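Local coordinates for protein VP1 (Polyomavirus HPyV7, PDB 4PCH) that probably serves as the major structural subunit of a T=7 icosahedral virion, its jelly-roll core assembling into pentamers, with a likely part in attachment to host cells, at residues B[81-85]-B[215-221]; B[122-127]-B[224-228]; B[85-89]-B[206-211]. Numbering follows the deposited sequence.

Interaction 1 of 3, residues B[81-85]-B[215-221]; sequences IVWEA and GVGILCT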
loop_
_atom_site.group_PDB
_atom_site.type_symbol
_atom_site.label_atom_id
_atom_site.label_comp_id
_atom_site.label_asym_id
_atom_site.label_seq_id
_atom_site.Cartn_x
_atom_site.Cartn_y
_atom_site.Cartn_z
ATOM N N ILE B 81 16.253 3.578 -41.739
ATOM C CA ILE B 81 16.703 3.645 -40.353
ATOM C C ILE B 81 15.948 4.753 -39.618
ATOM O O ILE B 81 15.892 5.892 -40.097
ATOM C CB ILE B 81 18.216 3.957 -40.281
ATOM C CG1 ILE B 81 19.030 2.873 -40.990
ATOM C CG2 ILE B 81 18.665 4.015 -38.833
ATOM C CD1 ILE B 81 20.490 3.232 -41.157
ATOM N N VAL B 82 15.390 4.433 -38.459
ATOM C CA VAL B 82 14.720 5.431 -37.603
ATOM C C VAL B 82 15.237 5.314 -36.172
ATOM O O VAL B 82 15.791 4.276 -35.785
ATOM C CB VAL B 82 13.179 5.228 -37.581
ATOM C CG1 VAL B 82 12.586 5.358 -38.968
ATOM C CG2 VAL B 82 12.812 3.855 -37.017
ATOM N N TRP B 83 15.044 6.372 -35.394
ATOM C CA TRP B 83 15.288 6.336 -33.962
ATOM C C TRP B 83 14.203 5.519 -33.275
ATOM O O TRP B 83 13.009 5.687 -33.554
ATOM C CB TRP B 83 15.292 7.725 -33.375
ATOM C CG TRP B 83 16.462 8.554 -33.789
ATOM C CD1 TRP B 83 16.433 9.685 -34.563
ATOM C CD2 TRP B 83 17.826 8.372 -33.391
ATOM N NE1 TRP B 83 17.697 10.187 -34.697
ATOM C CE2 TRP B 83 18.570 9.403 -33.989
ATOM C CE3 TRP B 83 18.495 7.419 -32.610
ATOM C CZ2 TRP B 83 19.956 9.513 -33.837
ATOM C CZ3 TRP B 83 19.865 7.539 -32.438
ATOM C CH2 TRP B 83 20.581 8.576 -33.046
ATOM N N GLU B 84 14.645 4.621 -32.401
ATOM C CA GLU B 84 13.774 3.790 -31.570
ATOM C C GLU B 84 14.008 4.124 -30.091
ATOM O O GLU B 84 15.136 3.983 -29.588
ATOM C CB GLU B 84 14.095 2.313 -31.832
ATOM C CG GLU B 84 13.344 1.312 -30.971
ATOM C CD GLU B 84 13.962 -0.087 -30.988
ATOM O OE1 GLU B 84 15.046 -0.257 -31.605
ATOM O OE2 GLU B 84 13.382 -1.000 -30.356
ATOM N N ALA B 85 12.952 4.564 -29.407
ATOM C CA ALA B 85 13.051 4.902 -28.001
ATOM C C ALA B 85 12.723 3.637 -27.218
ATOM O O ALA B 85 11.612 3.121 -27.308
ATOM C CB ALA B 85 12.105 6.034 -27.636
ATOM N N GLY B 215 10.649 -7.071 -28.389
ATOM C CA GLY B 215 11.871 -6.300 -28.187
ATOM C C GLY B 215 11.863 -4.910 -28.838
ATOM O O GLY B 215 12.896 -4.250 -28.853
ATOM N N VAL B 216 10.716 -4.469 -29.358
ATOM C CA VAL B 216 10.633 -3.210 -30.129
ATOM C C VAL B 216 10.033 -2.059 -29.325
ATOM O O VAL B 216 8.944 -2.165 -28.728
ATOM C CB VAL B 216 9.826 -3.391 -31.445
ATOM C CG1 VAL B 216 9.870 -2.126 -32.297
ATOM C CG2 VAL B 216 10.336 -4.589 -32.245
ATOM N N GLY B 217 10.756 -0.948 -29.301
ATOM C CA GLY B 217 10.324 0.242 -28.604
ATOM C C GLY B 217 9.467 1.128 -29.477
ATOM O O GLY B 217 8.902 0.681 -30.458
ATOM N N ILE B 218 9.423 2.403 -29.130
ATOM C CA ILE B 218 8.655 3.389 -29.855
ATOM C C ILE B 218 9.458 3.787 -31.098
ATOM O O ILE B 218 10.622 4.141 -30.994
ATOM C CB ILE B 218 8.435 4.647 -29.010
ATOM C CG1 ILE B 218 7.626 4.347 -27.741
ATOM C CG2 ILE B 218 7.765 5.733 -29.844
ATOM C CD1 ILE B 218 6.333 3.613 -27.985
ATOM N N LEU B 219 8.835 3.723 -32.257
ATOM C CA LEU B 219 9.523 4.050 -33.512
ATOM C C LEU B 219 9.203 5.484 -33.866
ATOM O O LEU B 219 8.058 5.822 -34.204
ATOM C CB LEU B 219 9.107 3.088 -34.607
ATOM C CG LEU B 219 9.362 1.607 -34.323
ATOM C CD1 LEU B 219 8.705 0.773 -35.408
ATOM C CD2 LEU B 219 10.848 1.301 -34.207
ATOM N N CYS B 220 10.219 6.338 -33.766
ATOM C CA CYS B 220 10.017 7.768 -33.898
ATOM C C CYS B 220 10.203 8.141 -35.364
ATOM O O CYS B 220 11.140 8.863 -35.730
ATOM C CB CYS B 220 11.004 8.508 -33.010
ATOM S SG CYS B 220 10.741 8.227 -31.233
ATOM N N THR B 221 9.281 7.684 -36.200
ATOM C CA THR B 221 9.492 7.695 -37.639
ATOM C C THR B 221 9.403 9.081 -38.246
ATOM O O THR B 221 9.856 9.280 -39.372
ATOM C CB THR B 221 8.487 6.793 -38.366
ATOM O OG1 THR B 221 7.171 7.278 -38.164
ATOM C CG2 THR B 221 8.553 5.348 -37.834
HETATM O O HOH W 1 13.788 8.706 -36.426
#
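A jelly roll brings together antiparallel strands that can lie far apart in sequence, and here strand 79-93 meets strand 208-219. Along the first segment, Val82 comes into play first: its CG2 lies 4.3 Å from Leu219 CD2 and its CG1 4.1 Å from Thr221 CA, an apolar patch beside Thr221. Trp83 follows with its backbone, accepting a 2.9 Å hydrogen bond at O from Cys220 N, while its indole leads away and NE1 hydrogen-bonds to Pro69 O. Where Cys220 centres an inverse gamma turn, a water closes the gap, accepting from Trp83 N at 2.8 Å and donating to Cys220 O at 2.7 Å. Glu84 faces Leu219 in a non-hydrogen-bonded pair, and Glu84 CA sits 3.2 Å from Ile218 O in a CA-H...O contact. Its carboxylate reaches back along the partner, OE2 taking a 2.8 Å hydrogen bond from Gly217 N, and salt bridges to Arg267 and Arg269 balance the buried charge. Ala85 then pairs with Ile218 through two 2.9 Å hydrogen bonds, Ala85 N to Ile218 O and Ile218 N to Ala85 O. Gly217 fits closely here, since a CB on it would clash with Ala85 O; instead Gly217 CA makes a 3.4 Å CA-H...O contact with Ala85 O.

Interaction 2 of 3, residues B[122-127]-B[224-228]; sequences ACGGGP and SVYLT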
loop_
_atom_site.group_PDB
_atom_site.type_symbol
_atom_site.label_atom_id
_atom_site.label_comp_id
_atom_site.label_asym_id
_atom_site.label_seq_id
_atom_site.Cartn_x
_atom_site.Cartn_y
_atom_site.Cartn_z
ATOM N N ALA B 122 2.949 9.738 -20.983
ATOM C CA ALA B 122 2.991 9.027 -22.265
ATOM C C ALA B 122 4.207 9.444 -23.066
ATOM O O ALA B 122 4.686 10.577 -22.976
ATOM C CB ALA B 122 1.714 9.223 -23.079
ATOM N N CYS B 123 4.710 8.473 -23.841
ATOM C CA CYS B 123 5.812 8.636 -24.762
ATOM C C CYS B 123 5.516 7.878 -26.040
ATOM O O CYS B 123 5.237 6.670 -26.016
ATOM C CB CYS B 123 7.096 8.105 -24.112
ATOM S SG CYS B 123 8.552 8.209 -25.171
ATOM N N GLY B 124 5.575 8.566 -27.176
ATOM C CA GLY B 124 5.223 7.956 -28.436
ATOM C C GLY B 124 5.859 8.612 -29.652
ATOM O O GLY B 124 6.573 9.611 -29.550
ATOM N N GLY B 125 5.588 8.020 -30.810
ATOM C CA GLY B 125 6.099 8.495 -32.071
ATOM C C GLY B 125 5.177 9.489 -32.766
ATOM O O GLY B 125 5.465 9.928 -33.872
ATOM N N GLY B 126 4.067 9.812 -32.108
ATOM C CA GLY B 126 3.141 10.851 -32.556
ATOM C C GLY B 126 2.273 11.192 -31.367
ATOM O O GLY B 126 2.484 10.659 -30.270
ATOM N N PRO B 127 1.297 12.081 -31.553
ATOM C CA PRO B 127 0.489 12.503 -30.387
ATOM C C PRO B 127 -0.361 11.400 -29.813
ATOM O O PRO B 127 -0.745 10.473 -30.509
ATOM C CB PRO B 127 -0.414 13.625 -30.944
ATOM C CG PRO B 127 -0.052 13.815 -32.349
ATOM C CD PRO B 127 1.031 12.868 -32.765
ATOM N N SER B 224 10.827 12.930 -34.400
ATOM C CA SER B 224 10.618 13.533 -33.105
ATOM C C SER B 224 10.018 12.503 -32.172
ATOM O O SER B 224 9.420 11.540 -32.624
ATOM C CB SER B 224 9.605 14.687 -33.176
ATOM O OG SER B 224 10.014 15.728 -34.013
ATOM N N VAL B 225 10.146 12.768 -30.875
ATOM C CA VAL B 225 9.474 11.976 -29.840
ATOM C C VAL B 225 8.426 12.875 -29.181
ATOM O O VAL B 225 8.659 14.067 -28.962
ATOM C CB VAL B 225 10.467 11.353 -28.850
ATOM C CG1 VAL B 225 11.269 12.385 -28.098
ATOM C CG2 VAL B 225 9.753 10.433 -27.863
ATOM N N TYR B 226 7.273 12.284 -28.875
ATOM C CA TYR B 226 6.101 13.004 -28.404
ATOM C C TYR B 226 5.908 12.590 -26.956
ATOM O O TYR B 226 5.824 11.384 -26.673
ATOM C CB TYR B 226 4.857 12.621 -29.220
ATOM C CG TYR B 226 4.923 13.131 -30.656
ATOM C CD1 TYR B 226 5.833 12.602 -31.541
ATOM C CD2 TYR B 226 4.093 14.151 -31.099
ATOM C CE1 TYR B 226 5.929 13.076 -32.839
ATOM C CE2 TYR B 226 4.168 14.627 -32.388
ATOM C CZ TYR B 226 5.102 14.085 -33.258
ATOM O OH TYR B 226 5.220 14.527 -34.547
ATOM N N LEU B 227 5.932 13.584 -26.072
ATOM C CA LEU B 227 5.737 13.396 -24.623
ATOM C C LEU B 227 4.453 14.045 -24.204
ATOM O O LEU B 227 4.142 15.143 -24.652
ATOM C CB LEU B 227 6.899 14.028 -23.863
ATOM C CG LEU B 227 8.277 13.451 -24.218
ATOM C CD1 LEU B 227 9.354 14.229 -23.497
ATOM C CD2 LEU B 227 8.357 11.951 -23.941
ATOM N N THR B 228 3.720 13.383 -23.304
ATOM C CA THR B 228 2.450 13.912 -22.797
ATOM C C THR B 228 2.424 13.632 -21.295
ATOM O O THR B 228 2.902 12.593 -20.868
ATOM C CB THR B 228 1.231 13.268 -23.488
ATOM O OG1 THR B 228 1.400 13.295 -24.914
ATOM C CG2 THR B 228 -0.067 14.004 -23.147
HETATM O O HOH W 2 8.099 10.270 -34.629
#
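Four backbone hydrogen bonds join 122-127 to 224-228: Tyr226 N to Gly124 O at 2.8 Å, Gly124 N to Tyr226 O at 2.9 Å, Ala122 N to Thr228 O at 2.9 Å and Thr228 N to Ala122 O at 3.0 Å. They form the hydrogen-bonded pairs of a regular antiparallel arrangement, with strand axes 4.8 Å apart at 165°. Between them, Cys123 and Leu227 make a non-hydrogen-bonded pair. Beyond Gly124 the strands part, and a water takes over, lying 2.8 Å from Gly125 O and 2.7 Å from Ser224 O. The departing chain folds over the Tyr226 ring: Gly126 CA stands 3.4 Å from the ring centroid, nearly along its normal, in a CH-pi contact, and Pro127 CD packs 3.6 Å from Tyr226 CE2. A CB on Gly126 would point away from 224-228 and run into Pro127 CD of its own segment. On the sheet face bearing Cys123 and Leu227, Cys123 SG touches Val225 CG2 at 3.7 Å and Leu227 CD2 at 3.9 Å. Within the jelly roll, strand 184-191 flanks 122-124 through Cys123 and Arg185, strand 62-67 pairs with the far edge of 224-228, and Leu227 packs on Phe262 and Val264 of strand 253-271.

Interaction 3 of 3, residues B[85-89]-B[206-211]; sequences AYRLE and STTPLI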
loop_
_atom_site.group_PDB
_atom_site.type_symbol
_atom_site.label_atom_id
_atom_site.label_comp_id
_atom_site.label_asym_id
_atom_site.label_seq_id
_atom_site.Cartn_x
_atom_site.Cartn_y
_atom_site.Cartn_z
ATOM N N ALA B 85 12.952 4.564 -29.407
ATOM C CA ALA B 85 13.051 4.902 -28.001
ATOM C C ALA B 85 12.723 3.637 -27.218
ATOM O O ALA B 85 11.612 3.121 -27.308
ATOM C CB ALA B 85 12.105 6.034 -27.636
ATOM N N TYR B 86 13.713 3.111 -26.501
ATOM C CA TYR B 86 13.599 1.794 -25.859
ATOM C C TYR B 86 13.490 1.854 -24.333
ATOM O O TYR B 86 13.174 0.854 -23.703
ATOM C CB TYR B 86 14.759 0.879 -26.281
ATOM C CG TYR B 86 16.131 1.404 -25.917
ATOM C CD1 TYR B 86 16.837 2.220 -26.784
ATOM C CD2 TYR B 86 16.717 1.083 -24.701
ATOM C CE1 TYR B 86 18.096 2.711 -26.451
ATOM C CE2 TYR B 86 17.967 1.553 -24.361
ATOM C CZ TYR B 86 18.654 2.366 -25.225
ATOM O OH TYR B 86 19.886 2.812 -24.833
ATOM N N ARG B 87 13.698 3.029 -23.748
ATOM C CA ARG B 87 13.699 3.162 -22.293
ATOM C C ARG B 87 13.519 4.619 -21.965
ATOM O O ARG B 87 13.976 5.488 -22.709
ATOM C CB ARG B 87 15.049 2.634 -21.746
ATOM C CG ARG B 87 15.361 2.843 -20.281
ATOM C CD ARG B 87 16.468 1.885 -19.803
ATOM N NE ARG B 87 17.821 2.236 -20.258
ATOM C CZ ARG B 87 18.593 3.179 -19.705
ATOM N NH1 ARG B 87 18.154 3.912 -18.690
ATOM N NH2 ARG B 87 19.808 3.411 -20.181
ATOM N N LEU B 88 12.830 4.899 -20.862
ATOM C CA LEU B 88 12.809 6.268 -20.366
ATOM C C LEU B 88 12.906 6.306 -18.856
ATOM O O LEU B 88 12.631 5.310 -18.182
ATOM C CB LEU B 88 11.592 7.028 -20.854
ATOM C CG LEU B 88 10.191 6.704 -20.351
ATOM C CD1 LEU B 88 9.936 7.200 -18.923
ATOM C CD2 LEU B 88 9.146 7.289 -21.282
ATOM N N GLU B 89 13.310 7.470 -18.350
ATOM C CA GLU B 89 13.143 7.795 -16.931
ATOM C C GLU B 89 12.160 8.936 -16.870
ATOM O O GLU B 89 12.204 9.827 -17.694
ATOM C CB GLU B 89 14.459 8.215 -16.254
ATOM C CG GLU B 89 15.483 7.103 -16.092
ATOM C CD GLU B 89 16.196 6.790 -17.381
ATOM O OE1 GLU B 89 16.773 7.725 -17.962
ATOM O OE2 GLU B 89 16.195 5.606 -17.826
ATOM N N SER B 206 15.239 5.068 -10.957
ATOM C CA SER B 206 14.245 4.181 -11.539
ATOM C C SER B 206 14.248 4.359 -13.036
ATOM O O SER B 206 14.682 5.390 -13.541
ATOM C CB SER B 206 12.855 4.492 -10.978
ATOM O OG SER B 206 12.423 5.773 -11.367
ATOM N N THR B 207 13.754 3.352 -13.742
ATOM C CA THR B 207 13.718 3.400 -15.194
ATOM C C THR B 207 12.538 2.586 -15.682
ATOM O O THR B 207 12.023 1.712 -14.958
ATOM C CB THR B 207 15.045 2.891 -15.807
ATOM O OG1 THR B 207 15.066 3.201 -17.198
ATOM C CG2 THR B 207 15.238 1.376 -15.593
ATOM N N THR B 208 12.101 2.905 -16.893
ATOM C CA THR B 208 10.900 2.334 -17.465
ATOM C C THR B 208 11.222 1.815 -18.865
ATOM O O THR B 208 11.461 2.609 -19.748
ATOM C CB THR B 208 9.812 3.415 -17.566
ATOM O OG1 THR B 208 9.491 3.898 -16.235
ATOM C CG2 THR B 208 8.584 2.869 -18.253
ATOM N N PRO B 209 11.187 0.492 -19.068
ATOM C CA PRO B 209 11.372 0.015 -20.431
ATOM C C PRO B 209 10.178 0.365 -21.306
ATOM O O PRO B 209 9.045 0.453 -20.838
ATOM C CB PRO B 209 11.510 -1.486 -20.256
ATOM C CG PRO B 209 10.702 -1.792 -19.048
ATOM C CD PRO B 209 10.904 -0.618 -18.137
ATOM N N LEU B 210 10.446 0.536 -22.592
ATOM C CA LEU B 210 9.408 0.860 -23.552
ATOM C C LEU B 210 9.260 -0.213 -24.617
ATOM O O LEU B 210 8.488 -0.061 -25.564
ATOM C CB LEU B 210 9.743 2.191 -24.211
ATOM C CG LEU B 210 9.807 3.438 -23.340
ATOM C CD1 LEU B 210 10.326 4.630 -24.111
ATOM C CD2 LEU B 210 8.446 3.788 -22.715
ATOM N N ILE B 211 9.975 -1.319 -24.479
ATOM C CA ILE B 211 9.933 -2.356 -25.500
ATOM C C ILE B 211 8.730 -3.304 -25.351
ATOM O O ILE B 211 8.325 -3.637 -24.225
ATOM C CB ILE B 211 11.229 -3.203 -25.553
ATOM C CG1 ILE B 211 11.563 -3.842 -24.204
ATOM C CG2 ILE B 211 12.395 -2.368 -26.049
ATOM C CD1 ILE B 211 12.604 -4.912 -24.307
#
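Side-chain relief shapes the way two neighbouring strands of an antiparallel jelly-roll sheet fit together, and the pairing of 85-89 with 206-211 is a compact example. The main bump is Leu210, which points toward the other strand and settles into a hollow lined by Ala85 and Leu88: its CD1 lies 4.2 Å from Ala85 CB, its CD2 3.8 Å from Leu88 CD2. Leu88 in turn reaches Thr208, its CD1 4.0 Å from Thr208 CB, on the sheet face where Trp121 and Cys123 pack against it. Tyr86 turns its side chain away, yet its CB still meets Ile211 CG2 at 4.0 Å. Arg87 and Pro209 form a non-hydrogen-bonded pair, their CA atoms 4.3 Å apart. The backbone fixes this fit through Leu88 N to Thr208 O at 2.9 Å, Thr208 N to Leu88 O at 2.8 Å and Leu210 N to Tyr86 O at 3.0 Å. Toward the other end, Thr207 OG1 donates to Glu89 OE2 at 2.7 Å, and the same OE2 forms a salt bridge with Arg87 NH1, also 2.7 Å. Glu89 OE1 is hydrogen-bonded to His265 and salt-bridged to Arg263, while Arg87 NH2 forms a salt bridge with Glu213 of another subunit. The chemistry thus implies two roles: apolar packing beside strand 117-124, and a charged network that carries the pairing into the pentamer interface.

Interactions 1 and 3 are successive parts of one strand pairing, between 79-93 and 208-219; they share Ala85, and their centres lie about 12 Å apart. Between them the second strand is broken, and Ile211 folds back on the next contact, its CG2 3.9 Å from Gly217 N. Interaction 2 lies about 11 Å from the centre of interaction 1 and 13 Å from that of interaction 3, and it packs on both: Ile218 CG2 is 3.3 Å from Gly125 N, and Leu88 CD2 is 3.6 Å from Cys123 CB. Cys123 SG also approaches Leu210 CD1, at 4.1 Å. Ile218, Leu88, Leu210 and Cys123 thus tie the three contacts into one continuous packing, while interaction 3 alone reaches neighbouring subunits.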